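Local coordinates for protein O-succinylhomoserine sulfhydrylase (Mycobacterium tuberculosis, PDB 3NDN) that probably catalyses the pyridoxal phosphate-dependent formation of L-homocysteine from O-succinyl-L-homoserine and hydrogen sulfide, a step of methionine biosynthesis, at residues Leu277-Arg280 / Val281-Ser284; Asp316-Lys319 / Arg320-Gly324; Thr368-Ala371 / Thr372-Arg376. All blocks are in the same frame, centred on the assembly; numbering follows the deposited sequence. Where two conformers were deposited one is given.

Contact 1: residues Leu277-Arg280 / Val281-Ser284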
ATOM      1  N   LEU A 277       1.019 -11.493 -17.440  1.00 27.15           N
ATOM      2  CA  LEU A 277      -0.178 -11.603 -18.301  1.00 27.42           C
ATOM      3  C   LEU A 277      -0.076 -12.745 -19.319  1.00 27.63           C
ATOM      4  O   LEU A 277      -1.020 -13.554 -19.463  1.00 26.58           O
ATOM      5  CB  LEU A 277      -0.503 -10.264 -19.002  1.00 27.07           C
ATOM      6  CG  LEU A 277      -1.789 -10.070 -19.849  1.00 27.39           C
ATOM      7  CD1 LEU A 277      -3.070 -10.216 -19.036  1.00 28.46           C
ATOM      8  CD2 LEU A 277      -1.774  -8.719 -20.537  1.00 26.22           C
ATOM      9  N   ALA A 278       1.065 -12.820 -20.012  1.00 28.08           N
ATOM     10  CA  ALA A 278       1.279 -13.851 -21.046  1.00 28.52           C
ATOM     11  C   ALA A 278       1.050 -15.289 -20.569  1.00 28.76           C
ATOM     12  O   ALA A 278       0.247 -16.030 -21.180  1.00 27.99           O
ATOM     13  CB  ALA A 278       2.685 -13.702 -21.687  1.00 28.89           C
ATOM     14  N   ILE A 279       1.741 -15.698 -19.489  1.00 29.25           N
ATOM     15  CA  ILE A 279       1.561 -17.064 -18.953  1.00 29.71           C
ATOM     16  C   ILE A 279       0.183 -17.328 -18.305  1.00 29.45           C
ATOM     17  O   ILE A 279      -0.352 -18.441 -18.425  1.00 29.55           O
ATOM     18  CB  ILE A 279       2.728 -17.539 -18.029  1.00 30.40           C
ATOM     19  CG1 ILE A 279       2.851 -16.661 -16.768  1.00 28.88           C
ATOM     20  CG2 ILE A 279       4.060 -17.638 -18.829  1.00 31.58           C
ATOM     21  CD1 ILE A 279       3.809 -17.271 -15.693  1.00 32.76           C
ATOM     22  N   ARG A 280      -0.380 -16.321 -17.638  1.00 29.33           N
ATOM     23  CA  ARG A 280      -1.762 -16.419 -17.092  1.00 29.47           C
ATOM     24  C   ARG A 280      -2.836 -16.624 -18.185  1.00 29.69           C
ATOM     25  O   ARG A 280      -3.687 -17.553 -18.090  1.00 28.90           O
ATOM     26  CB  ARG A 280      -2.080 -15.192 -16.215  1.00 29.28           C
ATOM     27  CG  ARG A 280      -1.335 -15.188 -14.857  1.00 28.41           C
ATOM     28  CD  ARG A 280      -1.813 -14.063 -13.934  1.00 29.44           C
ATOM     29  NE  ARG A 280      -1.477 -12.699 -14.384  1.00 28.93           N
ATOM     30  CZ  ARG A 280      -2.345 -11.867 -14.977  1.00 27.68           C
ATOM     31  NH1 ARG A 280      -3.588 -12.267 -15.223  1.00 25.75           N
ATOM     32  NH2 ARG A 280      -1.975 -10.646 -15.339  1.00 25.68           N
ATOM     33  N   VAL A 281      -2.794 -15.796 -19.233  1.00 29.74           N
ATOM     34  CA  VAL A 281      -3.749 -15.969 -20.353  1.00 30.35           C
ATOM     35  C   VAL A 281      -3.565 -17.322 -21.069  1.00 30.89           C
ATOM     36  O   VAL A 281      -4.550 -18.059 -21.276  1.00 30.21           O
ATOM     37  CB  VAL A 281      -3.751 -14.762 -21.353  1.00 30.26           C
ATOM     38  CG1 VAL A 281      -4.648 -15.059 -22.564  1.00 30.63           C
ATOM     39  CG2 VAL A 281      -4.221 -13.502 -20.658  1.00 30.78           C
ATOM     40  N   GLN A 282      -2.311 -17.676 -21.395  1.00 31.30           N
ATOM     41  CA  GLN A 282      -1.993 -19.006 -21.952  1.00 32.50           C
ATOM     42  C   GLN A 282      -2.650 -20.170 -21.186  1.00 31.42           C
ATOM     43  O   GLN A 282      -3.289 -21.040 -21.803  1.00 30.99           O
ATOM     44  CB  GLN A 282      -0.464 -19.200 -22.028  1.00 33.24           C
ATOM     45  CG  GLN A 282       0.008 -20.558 -22.564  1.00 38.53           C
ATOM     46  CD  GLN A 282       1.528 -20.751 -22.469  1.00 44.47           C
ATOM     47  OE1 GLN A 282       2.253 -19.905 -21.931  1.00 48.77           O
ATOM     48  NE2 GLN A 282       2.010 -21.875 -22.985  1.00 47.36           N
ATOM     49  N   HIS A 283      -2.513 -20.182 -19.856  1.00 31.15           N
ATOM     50  CA  HIS A 283      -3.021 -21.291 -19.056  0.50 31.16           C
ATOM     51  C   HIS A 283      -4.554 -21.290 -18.944  1.00 31.34           C
ATOM     52  O   HIS A 283      -5.197 -22.355 -19.095  1.00 31.47           O
ATOM     53  CB  HIS A 283      -2.318 -21.338 -17.684  0.50 31.28           C
ATOM     54  CG  HIS A 283      -1.001 -22.066 -17.706  0.50 30.08           C
ATOM     55  ND1 HIS A 283       0.161 -21.504 -18.198  0.50 29.62           N
ATOM     56  CD2 HIS A 283      -0.673 -23.320 -17.314  0.50 28.74           C
ATOM     57  CE1 HIS A 283       1.148 -22.378 -18.098  0.50 28.54           C
ATOM     58  NE2 HIS A 283       0.666 -23.489 -17.570  0.50 28.10           N
ATOM     59  N   SER A 284      -5.143 -20.119 -18.705  1.00 31.03           N
ATOM     60  CA  SER A 284      -6.614 -20.010 -18.602  1.00 31.39           C
ATOM     61  C   SER A 284      -7.359 -20.289 -19.926  1.00 31.16           C
ATOM     62  O   SER A 284      -8.437 -20.918 -19.925  1.00 30.53           O
ATOM     63  CB  SER A 284      -7.015 -18.657 -18.019  1.00 30.98           C
ATOM     64  OG  SER A 284      -6.667 -18.580 -16.651  1.00 32.78           O
TER

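Contact 2: residues Asp316-Lys319 / Arg320-Gly324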
ATOM      1  N   ASP A 316     -15.307 -19.869 -38.407  1.00 38.98           N
ATOM      2  CA  ASP A 316     -14.311 -19.462 -39.401  1.00 39.38           C
ATOM      3  C   ASP A 316     -13.814 -18.028 -39.166  1.00 38.41           C
ATOM      4  O   ASP A 316     -12.628 -17.759 -39.339  1.00 37.52           O
ATOM      5  CB  ASP A 316     -14.823 -19.644 -40.838  1.00 40.87           C
ATOM      6  CG  ASP A 316     -14.904 -21.120 -41.262  1.00 43.74           C
ATOM      7  OD1 ASP A 316     -14.280 -22.002 -40.618  1.00 45.15           O
ATOM      8  OD2 ASP A 316     -15.594 -21.398 -42.267  1.00 48.12           O
ATOM      9  N   LEU A 317     -14.720 -17.126 -38.776  1.00 37.77           N
ATOM     10  CA  LEU A 317     -14.352 -15.745 -38.427  1.00 37.13           C
ATOM     11  C   LEU A 317     -13.497 -15.676 -37.153  1.00 36.42           C
ATOM     12  O   LEU A 317     -12.538 -14.904 -37.088  1.00 36.50           O
ATOM     13  CB  LEU A 317     -15.600 -14.850 -38.293  1.00 37.01           C
ATOM     14  CG  LEU A 317     -15.378 -13.420 -37.761  1.00 36.39           C
ATOM     15  CD1 LEU A 317     -14.423 -12.616 -38.657  1.00 36.90           C
ATOM     16  CD2 LEU A 317     -16.706 -12.674 -37.574  1.00 35.45           C
ATOM     17  N   ALA A 318     -13.850 -16.468 -36.145  1.00 36.22           N
ATOM     18  CA  ALA A 318     -13.036 -16.576 -34.916  1.00 36.18           C
ATOM     19  C   ALA A 318     -11.587 -16.989 -35.218  1.00 36.40           C
ATOM     20  O   ALA A 318     -10.631 -16.399 -34.671  1.00 35.90           O
ATOM     21  CB  ALA A 318     -13.677 -17.546 -33.932  1.00 35.90           C
ATOM     22  N   LYS A 319     -11.426 -17.965 -36.112  1.00 36.98           N
ATOM     23  CA  LYS A 319     -10.082 -18.444 -36.519  1.00 37.75           C
ATOM     24  C   LYS A 319      -9.307 -17.401 -37.339  1.00 38.05           C
ATOM     25  O   LYS A 319      -8.077 -17.384 -37.302  1.00 38.48           O
ATOM     26  CB  LYS A 319     -10.154 -19.779 -37.287  1.00 38.45           C
ATOM     27  CG  LYS A 319     -10.636 -21.005 -36.470  1.00 39.95           C
ATOM     28  CD  LYS A 319      -9.605 -21.536 -35.456  1.00 43.37           C
ATOM     29  CE  LYS A 319      -8.508 -22.370 -36.110  1.00 44.75           C
ATOM     30  NZ  LYS A 319      -7.566 -22.926 -35.091  1.00 46.23           N
ATOM     31  N   ARG A 320     -10.030 -16.538 -38.056  1.00 38.46           N
ATOM     32  CA  ARG A 320      -9.439 -15.466 -38.864  1.00 39.14           C
ATOM     33  C   ARG A 320      -8.848 -14.331 -38.014  1.00 37.77           C
ATOM     34  O   ARG A 320      -7.780 -13.826 -38.330  1.00 37.98           O
ATOM     35  CB  ARG A 320     -10.481 -14.848 -39.816  1.00 39.93           C
ATOM     36  CG  ARG A 320     -10.608 -15.488 -41.165  1.00 44.14           C
ATOM     37  CD  ARG A 320     -11.024 -14.474 -42.258  1.00 47.29           C
ATOM     38  NE  ARG A 320     -12.285 -13.756 -42.022  1.00 49.53           N
ATOM     39  CZ  ARG A 320     -13.508 -14.271 -42.184  1.00 51.21           C
ATOM     40  NH1 ARG A 320     -13.670 -15.540 -42.546  1.00 52.07           N
ATOM     41  NH2 ARG A 320     -14.579 -13.521 -41.967  1.00 51.34           N
ATOM     42  N   GLN A 321      -9.542 -13.928 -36.949  1.00 36.61           N
ATOM     43  CA  GLN A 321      -9.148 -12.719 -36.191  1.00 35.36           C
ATOM     44  C   GLN A 321      -8.705 -12.928 -34.722  1.00 34.40           C
ATOM     45  O   GLN A 321      -8.210 -11.980 -34.088  1.00 34.11           O
ATOM     46  CB  GLN A 321     -10.229 -11.621 -36.291  1.00 35.75           C
ATOM     47  CG  GLN A 321     -11.525 -11.868 -35.517  1.00 34.61           C
ATOM     48  CD  GLN A 321     -12.592 -10.794 -35.770  1.00 35.27           C
ATOM     49  OE1 GLN A 321     -12.546 -10.074 -36.770  1.00 35.18           O
ATOM     50  NE2 GLN A 321     -13.561 -10.696 -34.863  1.00 34.23           N
ATOM     51  N   MET A 322      -8.895 -14.139 -34.193  1.00 33.45           N
ATOM     52  CA  MET A 322      -8.452 -14.485 -32.826  1.00 32.75           C
ATOM     53  C   MET A 322      -7.458 -15.656 -32.843  1.00 32.61           C
ATOM     54  O   MET A 322      -7.549 -16.537 -33.703  1.00 33.03           O
ATOM     55  CB  MET A 322      -9.639 -14.865 -31.935  1.00 32.59           C
ATOM     56  CG  MET A 322     -10.828 -13.910 -31.951  1.00 32.38           C
ATOM     57  SD  MET A 322     -12.217 -14.513 -30.947  1.00 34.33           S
ATOM     58  CE  MET A 322     -11.617 -14.197 -29.272  1.00 34.29           C
ATOM     59  N   SER A 323      -6.539 -15.678 -31.877  1.00 32.21           N
ATOM     60  CA  SER A 323      -5.545 -16.766 -31.732  1.00 32.34           C
ATOM     61  C   SER A 323      -5.900 -17.797 -30.644  1.00 32.04           C
ATOM     62  O   SER A 323      -5.170 -18.780 -30.450  1.00 32.07           O
ATOM     63  CB  SER A 323      -4.126 -16.197 -31.512  1.00 32.79           C
ATOM     64  OG  SER A 323      -3.981 -15.586 -30.232  1.00 32.63           O
ATOM     65  N   GLY A 324      -7.029 -17.571 -29.975  1.00 30.98           N
ATOM     66  CA  GLY A 324      -7.609 -18.489 -28.987  1.00 30.75           C
ATOM     67  C   GLY A 324      -9.030 -18.053 -28.657  1.00 30.97           C
ATOM     68  O   GLY A 324      -9.416 -16.925 -28.974  1.00 30.95           O
TER

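Contact 3: residues Thr368-Ala371 / Thr372-Arg376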
ATOM      1  N   THR A 368     -21.980 -17.277 -12.836  1.00 32.90           N
ATOM      2  CA  THR A 368     -23.141 -16.375 -12.726  1.00 34.64           C
ATOM      3  C   THR A 368     -24.348 -16.796 -13.604  1.00 34.80           C
ATOM      4  O   THR A 368     -24.188 -17.511 -14.603  1.00 34.95           O
ATOM      5  CB  THR A 368     -22.723 -14.892 -12.971  1.00 34.10           C
ATOM      6  OG1 THR A 368     -23.728 -14.021 -12.448  1.00 37.12           O
ATOM      7  CG2 THR A 368     -22.530 -14.600 -14.467  1.00 34.53           C
ATOM      8  N   HIS A 369     -25.553 -16.331 -13.231  1.00 35.73           N
ATOM      9  CA  HIS A 369     -26.785 -16.562 -14.002  1.00 36.23           C
ATOM     10  C   HIS A 369     -27.197 -15.240 -14.658  1.00 36.76           C
ATOM     11  O   HIS A 369     -27.773 -14.373 -13.984  1.00 36.42           O
ATOM     12  CB  HIS A 369     -27.900 -17.058 -13.054  1.00 36.95           C
ATOM     13  CG  HIS A 369     -29.210 -17.350 -13.727  1.00 37.10           C
ATOM     14  ND1 HIS A 369     -30.333 -16.568 -13.542  1.00 37.93           N
ATOM     15  CD2 HIS A 369     -29.588 -18.359 -14.548  1.00 37.17           C
ATOM     16  CE1 HIS A 369     -31.337 -17.070 -14.239  1.00 37.94           C
ATOM     17  NE2 HIS A 369     -30.913 -18.160 -14.851  1.00 39.28           N
ATOM     18  N   PRO A 370     -26.904 -15.075 -15.964  1.00 36.60           N
ATOM     19  CA  PRO A 370     -27.087 -13.763 -16.598  1.00 37.17           C
ATOM     20  C   PRO A 370     -28.509 -13.194 -16.587  1.00 38.45           C
ATOM     21  O   PRO A 370     -28.665 -11.987 -16.426  1.00 38.57           O
ATOM     22  CB  PRO A 370     -26.602 -13.994 -18.031  1.00 37.07           C
ATOM     23  CG  PRO A 370     -25.601 -15.126 -17.906  1.00 36.60           C
ATOM     24  CD  PRO A 370     -26.194 -16.021 -16.854  1.00 36.68           C
ATOM     25  N   ALA A 371     -29.529 -14.043 -16.735  1.00 39.54           N
ATOM     26  CA  ALA A 371     -30.927 -13.578 -16.808  1.00 41.88           C
ATOM     27  C   ALA A 371     -31.414 -12.841 -15.547  1.00 43.05           C
ATOM     28  O   ALA A 371     -32.348 -12.036 -15.618  1.00 43.75           O
ATOM     29  CB  ALA A 371     -31.878 -14.741 -17.168  1.00 41.86           C
ATOM     30  N   THR A 372     -30.779 -13.106 -14.404  1.00 44.18           N
ATOM     31  CA  THR A 372     -31.135 -12.427 -13.152  1.00 45.82           C
ATOM     32  C   THR A 372     -30.037 -11.479 -12.617  1.00 46.85           C
ATOM     33  O   THR A 372     -30.224 -10.838 -11.586  1.00 47.14           O
ATOM     34  CB  THR A 372     -31.557 -13.439 -12.049  1.00 45.88           C
ATOM     35  OG1 THR A 372     -30.498 -14.379 -11.819  1.00 44.38           O
ATOM     36  CG2 THR A 372     -32.844 -14.192 -12.454  1.00 46.60           C
ATOM     37  N   THR A 373     -28.906 -11.403 -13.315  1.00 48.44           N
ATOM     38  CA  THR A 373     -27.774 -10.544 -12.919  1.00 50.10           C
ATOM     39  C   THR A 373     -27.204  -9.728 -14.102  1.00 51.77           C
ATOM     40  O   THR A 373     -27.650  -8.611 -14.352  1.00 52.18           O
ATOM     41  CB  THR A 373     -26.622 -11.358 -12.279  1.00 49.57           C
ATOM     42  OG1 THR A 373     -26.158 -12.343 -13.212  1.00 48.70           O
ATOM     43  CG2 THR A 373     -27.059 -12.041 -10.991  1.00 49.96           C
ATOM     44  N   THR A 374     -26.218 -10.292 -14.814  1.00 53.74           N
ATOM     45  CA  THR A 374     -25.593  -9.669 -16.007  1.00 55.87           C
ATOM     46  C   THR A 374     -26.585  -8.838 -16.840  1.00 57.70           C
ATOM     47  O   THR A 374     -26.336  -7.662 -17.116  1.00 57.89           O
ATOM     48  CB  THR A 374     -24.914 -10.740 -16.931  1.00 55.60           C
ATOM     49  OG1 THR A 374     -24.173 -11.678 -16.138  1.00 56.23           O
ATOM     50  CG2 THR A 374     -23.963 -10.099 -17.949  1.00 55.95           C
ATOM     51  N   HIS A 375     -27.716  -9.448 -17.204  1.00 59.87           N
ATOM     52  CA  HIS A 375     -28.699  -8.830 -18.102  1.00 61.98           C
ATOM     53  C   HIS A 375     -30.085  -8.665 -17.474  1.00 63.61           C
ATOM     54  O   HIS A 375     -31.104  -8.955 -18.108  1.00 64.12           O
ATOM     55  CB  HIS A 375     -28.795  -9.639 -19.408  1.00 62.11           C
ATOM     56  CG  HIS A 375     -27.689  -9.354 -20.375  1.00 62.44           C
ATOM     57  ND1 HIS A 375     -26.360  -9.394 -20.018  1.00 62.64           N
ATOM     58  CD2 HIS A 375     -27.715  -9.028 -21.688  1.00 63.35           C
ATOM     59  CE1 HIS A 375     -25.614  -9.092 -21.065  1.00 62.96           C
ATOM     60  NE2 HIS A 375     -26.411  -8.872 -22.093  1.00 63.23           N
ATOM     61  N   ARG A 376     -30.117  -8.182 -16.235  1.00 65.03           N
ATOM     62  CA  ARG A 376     -31.372  -8.003 -15.500  1.00 66.83           C
ATOM     63  C   ARG A 376     -32.239  -6.856 -16.042  1.00 67.97           C
ATOM     64  O   ARG A 376     -33.462  -7.001 -16.175  1.00 68.47           O
ATOM     65  CB  ARG A 376     -31.084  -7.770 -14.010  1.00 66.91           C
ATOM     66  CG  ARG A 376     -32.337  -7.484 -13.197  1.00 68.26           C
ATOM     67  CD  ARG A 376     -32.046  -6.850 -11.840  1.00 69.10           C
ATOM     68  NE  ARG A 376     -33.250  -6.232 -11.288  1.00 70.95           N
ATOM     69  CZ  ARG A 376     -34.322  -6.900 -10.856  1.00 72.03           C
ATOM     70  NH1 ARG A 376     -34.358  -8.232 -10.895  1.00 72.24           N
ATOM     71  NH2 ARG A 376     -35.367  -6.235 -10.379  1.00 72.20           N
TER

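Contact 1: residues Leu277-Arg280 / Val281-Ser284
Ile-279 and His-283 meet twice across the opening turns of helix 277-296, in a regular alpha-helical i to i+4 arrangement. The backbone bonds come first. Val-281 N reaches Leu-277 O at 2.9 Å, Gln-282 N reaches Ala-278 O at 3.0 Å, and Ser-284 N does the same to Arg-280 O.

Ile-279 O is shared. His-283 N donates to it at 3.1 Å from one face of the carbonyl plane. In the conformer described, one of two modelled for this side chain, ND1 donates from the other face at 3.1 Å, with the oxygen close to the ring plane and the bond bent to 147°. Further along this side, the second subunit brings up its own His-283 ring, and its Gln-282 OE1 bonds to NE2.

Arg-280 turns back toward the helix start through a bend at chi3. Its NE bonds to Thr-276 OG1, NH2 to Gly-273 O and NH1 to His-228 O, so three partners fix the rotation of the buried guanidinium. His-228 follows Lys-227, the probable cofactor lysine.

Within the helix the apolar contact is between Leu-277 and Val-281, side by side and both resting on Leu-209 of helix 207-210. With its CG anti to the backbone N (chi1 -174°), Leu-277 brings CD1 to 3.8 Å from Val-281 CG2, a methyl that also lies 3.4 Å from Leu-277 O.

Contact 2: residues Asp316-Lys319 / Arg320-Gly324
Arg-320 folds back over Leu-317, one turn earlier in the short helix 315-321. Its CB starts 3.4 Å from Leu-317 O, and CG passes 3.5 Å from Asp-316 O. Bends at chi2 (-149°) and chi3 (-58°) then swing the chain toward the start of the helix. NE and CZ come over the leucine, CZ standing 4.0 Å from Leu-317 CD1. At the tip NH2 is closer still, 3.4 Å from the same methyl, while Leu-317 CA and CB lie over one face of the guanidinium. NH2 also has a long, weak ion pair with Asp-184; NH1 stays 6.2 Å from Asp-316 OD2, too far for a salt bridge.

Leu-317 CD1 is flanked as well by Gln-321 OE1 at 3.7 Å. That amide ties the helix to the start of helix 185-194, with OE1 bonded to Ile-185 N, and to the chain just before it, with NE2 bonded to Val-183 O. The helix closes with Met-322 N donating to Ala-318 O at 2.9 Å, just where Met-322 leaves helical geometry.

Within this turn the guanidinium rests on hydrocarbon rather than on a close carboxylate, so its charge is probably paired only loosely.

Contact 3: residues Thr368-Ala371 / Thr372-Arg376
Thr-372 and Thr-373 both place OG1 between their own backbone N and carbonyl carbon (chi1 57° and 59°), and each hydroxyl is thereby turned back onto His-369. The imidazole, swung out anti to its own backbone N, presents ND1 to Thr-372 OG1 at its edge. The two atoms lie 2.8 Å apart in a nearly straight hydrogen bond (175°) that either could donate. Thr-373 OG1 goes instead to the main chain, donating to His-369 O at 2.7 Å from well above the carbonyl plane. From the opposite face Thr-372 N donates to the same oxygen at 3.3 Å.

Pro-370 O is gripped in a similar way. His-375 N reaches it at 2.8 Å, only moderately tilted from the carbonyl plane, and Thr-373 N comes from the other face at 3.2 Å. The chain makes a type I beta turn from Thr-373 to Arg-376, which takes in both donors. Thr-374, inside this turn, lies alongside the proline and points the same way, Thr-374 CB 3.8 Å from Pro-370 CB, while its OG1 bonds to Asn-358 OD1. Thr-368 OG1 is 3.1 Å from Thr-373 OG1, a bond that is not settled, since Asn-358 OD1, a weak partner of the same hydroxyl, probably competes for its proton.

This irregular loop leads from strand 366-368 to helix 379-385. His-369 ties it to the rest of the domain: NE2 bonds to Asp-390 O, and its ring meets Phe-345 of helix 340-350 edge-to-face. Glu-63 and Phe-66 of a third subunit pack on Thr-372 and Thr-373.

The carbonyls of His-369 and Pro-370, both buried residues, each take donors from two faces. The Thr-373 hydroxyl supplies one of these bonds to main chain, whereas Thr-372 OG1 helps fix the imidazole.

How the contacts relate
Contacts 1 and 2 are neighbours, their centres 18 Å apart and their nearest atoms about 8 Å, and helix 207-210 links them: Val-281 packs on Leu-210, whose backbone also bonds to Ser-323. Contact 3 is more remote, its centre 27 Å from the centre of either other contact, with nearest atoms about 16 Å from contact 1 and about 17 Å from contact 2. Contact 1 has a traceable link to the cofactor site, where Arg-280 bonds to the backbone of His-228, the residue after the probable cofactor lysine. Two of the three also meet other subunits of the tetramer, residues 277-284 the second and residues 368-376 the third.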